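Local coordinates for protein 3-hydroxyisobutyrate dehydrogenase (Salmonella typhimurium, PDB 3G0O) that probably oxidises L-threonate to 2-oxo-tetronate with NAD(+), or less readily NADP(+), as cosubstrate, as a member of the 3-hydroxyisobutyrate dehydrogenase-related family, at residues F224-R227 with M228-V232. Sequence-based numbering, arbitrary orientation.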
ATOM      1  N   PHE A 224      -1.032   5.802  -0.684  1.00 11.97           N
ATOM      2  CA  PHE A 224      -0.723   6.358  -1.993  1.00 13.40           C
ATOM      3  C   PHE A 224      -2.030   6.847  -2.615  1.00 14.93           C
ATOM      4  O   PHE A 224      -2.145   7.999  -3.040  1.00  9.47           O
ATOM      5  CB  PHE A 224      -0.109   5.303  -2.925  1.00 13.95           C
ATOM      6  CG  PHE A 224       0.199   5.828  -4.305  1.00 13.27           C
ATOM      7  CD1 PHE A 224       1.485   6.257  -4.633  1.00 13.29           C
ATOM      8  CD2 PHE A 224      -0.813   5.964  -5.252  1.00 13.54           C
ATOM      9  CE1 PHE A 224       1.758   6.818  -5.884  1.00 14.41           C
ATOM     10  CE2 PHE A 224      -0.554   6.526  -6.503  1.00 13.42           C
ATOM     11  CZ  PHE A 224       0.736   6.955  -6.821  1.00 14.29           C
ATOM     12  N   GLU A 225      -3.019   5.962  -2.655  1.00 14.45           N
ATOM     13  CA  GLU A 225      -4.297   6.304  -3.259  1.00 16.41           C
ATOM     14  C   GLU A 225      -4.966   7.506  -2.603  1.00 16.42           C
ATOM     15  O   GLU A 225      -5.523   8.362  -3.289  1.00 17.93           O
ATOM     16  CB  GLU A 225      -5.247   5.100  -3.235  1.00 17.44           C
ATOM     17  CG  GLU A 225      -6.425   5.269  -4.181  1.00 19.74           C
ATOM     18  CD  GLU A 225      -7.215   3.992  -4.397  1.00 23.01           C
ATOM     19  OE1 GLU A 225      -6.624   2.896  -4.351  1.00 20.64           O
ATOM     20  OE2 GLU A 225      -8.432   4.084  -4.637  1.00 25.32           O
ATOM     21  N   ASN A 226      -4.894   7.589  -1.280  1.00 17.13           N
ATOM     22  CA  ASN A 226      -5.519   8.700  -0.573  1.00 17.48           C
ATOM     23  C   ASN A 226      -4.744  10.011  -0.650  1.00 17.64           C
ATOM     24  O   ASN A 226      -5.294  11.041  -1.043  1.00 17.04           O
ATOM     25  CB  ASN A 226      -5.740   8.328   0.893  1.00 17.97           C
ATOM     26  CG  ASN A 226      -6.475   9.409   1.658  1.00 18.41           C
ATOM     27  OD1 ASN A 226      -5.865  10.313   2.232  1.00 18.75           O
ATOM     28  ND2 ASN A 226      -7.799   9.328   1.656  1.00 19.64           N
ATOM     29  N   ARG A 227      -3.461   9.965  -0.298  1.00 17.27           N
ATOM     30  CA  ARG A 227      -2.627  11.162  -0.286  1.00 18.09           C
ATOM     31  C   ARG A 227      -2.177  11.702  -1.645  1.00 17.81           C
ATOM     32  O   ARG A 227      -2.118  12.919  -1.843  1.00 17.57           O
ATOM     33  CB  ARG A 227      -1.403  10.906   0.602  1.00 18.91           C
ATOM     34  CG  ARG A 227      -1.750  10.442   2.020  1.00 20.52           C
ATOM     35  CD  ARG A 227      -2.641  11.445   2.714  1.00 20.86           C
ATOM     36  NE  ARG A 227      -2.469  11.426   4.165  1.00 19.12           N
ATOM     37  CZ  ARG A 227      -3.232  10.752   5.019  1.00 16.90           C
ATOM     38  NH1 ARG A 227      -4.249  10.017   4.587  1.00 17.51           N
ATOM     39  NH2 ARG A 227      -2.973  10.820   6.316  1.00 15.20           N
HETATM   40  N   MSE A 228      -1.868  10.821  -2.590  1.00 16.38           N
HETATM   41  CA  MSE A 228      -1.402  11.320  -3.877  1.00 18.95           C
HETATM   42  C   MSE A 228      -2.466  12.023  -4.720  1.00 19.13           C
HETATM   43  O   MSE A 228      -2.147  12.656  -5.725  1.00 19.72           O
HETATM   44  CB  MSE A 228      -0.709  10.211  -4.671  1.00 18.02           C
HETATM   45  CG  MSE A 228       0.615   9.751  -4.049  1.00 19.15           C
HETATM   46 SE   MSE A 228       1.918  11.173  -3.680  1.00 26.08          SE
HETATM   47  CE  MSE A 228       1.441  11.562  -1.829  1.00 20.24           C
ATOM     48  N   GLN A 229      -3.725  11.919  -4.314  1.00 21.33           N
ATOM     49  CA  GLN A 229      -4.786  12.615  -5.031  1.00 21.97           C
ATOM     50  C   GLN A 229      -4.594  14.097  -4.695  1.00 21.14           C
ATOM     51  O   GLN A 229      -4.822  14.975  -5.524  1.00 21.22           O
ATOM     52  CB  GLN A 229      -6.164  12.146  -4.559  1.00 24.11           C
ATOM     53  CG  GLN A 229      -7.318  12.823  -5.289  1.00 28.11           C
ATOM     54  CD  GLN A 229      -7.314  12.537  -6.783  1.00 29.74           C
ATOM     55  OE1 GLN A 229      -7.517  11.400  -7.209  1.00 31.13           O
ATOM     56  NE2 GLN A 229      -7.075  13.570  -7.584  1.00 31.32           N
ATOM     57  N   HIS A 230      -4.160  14.366  -3.466  1.00 20.50           N
ATOM     58  CA  HIS A 230      -3.917  15.734  -3.027  1.00 20.77           C
ATOM     59  C   HIS A 230      -2.807  16.328  -3.889  1.00 21.04           C
ATOM     60  O   HIS A 230      -2.874  17.490  -4.299  1.00 22.40           O
ATOM     61  CB  HIS A 230      -3.487  15.756  -1.554  1.00 20.46           C
ATOM     62  CG  HIS A 230      -4.480  15.143  -0.619  1.00 20.36           C
ATOM     63  ND1 HIS A 230      -4.195  14.889   0.706  1.00 20.09           N
ATOM     64  CD2 HIS A 230      -5.755  14.727  -0.815  1.00 20.88           C
ATOM     65  CE1 HIS A 230      -5.250  14.340   1.284  1.00 22.46           C
ATOM     66  NE2 HIS A 230      -6.209  14.231   0.381  1.00 22.32           N
ATOM     67  N   VAL A 231      -1.782  15.524  -4.159  1.00 18.13           N
ATOM     68  CA  VAL A 231      -0.657  15.970  -4.974  1.00 19.44           C
ATOM     69  C   VAL A 231      -1.085  16.250  -6.406  1.00 20.36           C
ATOM     70  O   VAL A 231      -0.702  17.263  -6.986  1.00 20.49           O
ATOM     71  CB  VAL A 231       0.474  14.924  -5.001  1.00 17.51           C
ATOM     72  CG1 VAL A 231       1.540  15.328  -6.010  1.00 18.80           C
ATOM     73  CG2 VAL A 231       1.088  14.793  -3.611  1.00 18.91           C
ATOM     74  N   VAL A 232      -1.867  15.342  -6.977  1.00 20.58           N
ATOM     75  CA  VAL A 232      -2.337  15.519  -8.343  1.00 23.03           C
ATOM     76  C   VAL A 232      -3.155  16.803  -8.443  1.00 25.50           C
ATOM     77  O   VAL A 232      -3.049  17.542  -9.425  1.00 26.67           O
ATOM     78  CB  VAL A 232      -3.210  14.329  -8.795  1.00 23.85           C
ATOM     79  CG1 VAL A 232      -3.781  14.599 -10.175  1.00 21.99           C
ATOM     80  CG2 VAL A 232      -2.375  13.051  -8.813  1.00 22.35           C
TER
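M228, present as selenomethionine, packs against the ring of F224 one turn earlier in helix 222-232. Its CB sits 3.1 Å from F224 O, the carbonyl that also accepts the hydrogen bond from M228 N at 2.9 Å. With chi1 at -68° CG turns back beside the backbone N, and this swings it over a face of the phenyl ring: CG lies 3.7 Å from the ring centroid and close to the ring normal, a CH-pi contact displaced toward CD1 and CE1. The chain bends at chi2 to place SE oblique to the ring, 5.3 Å from its centroid, a loose Met-aromatic contact. A further bend at chi3 turns the terminal CE back to the helix, 3.8 Å from R227 CB. This pair belongs to the buried flank of a short helix in the all-helical C-terminal domain that follows the Rossmann-type domain; A193 and M197 of the long helix 174-202 touch both side chains, and L185 of the second subunit packs on F224. Beyond M228 the helix kinks: the N of Q229 and of H230 lack the usual bond to the preceding turn, and H230 N instead reaches R227 O, three residues back, in a bent 3.0 Å bond at 131°. R227 and H230 run alongside each other, meeting through R227 CD and H230 CE1, their planes 20° apart but not stacked; N226 O lies over one imidazole face. R227 NH1 also donates to N226 OD1 at 2.9 Å, from above the amide's carbonyl plane. D286 forms a salt bridge with R227 NE and D285 takes H230 ND1, while R227 NH2 hydrogen-bonds to a tartaric acid molecule, probably from the crystallisation liquor; the R227 side chain lies about 10 Å from that of K179, the predicted active-site residue.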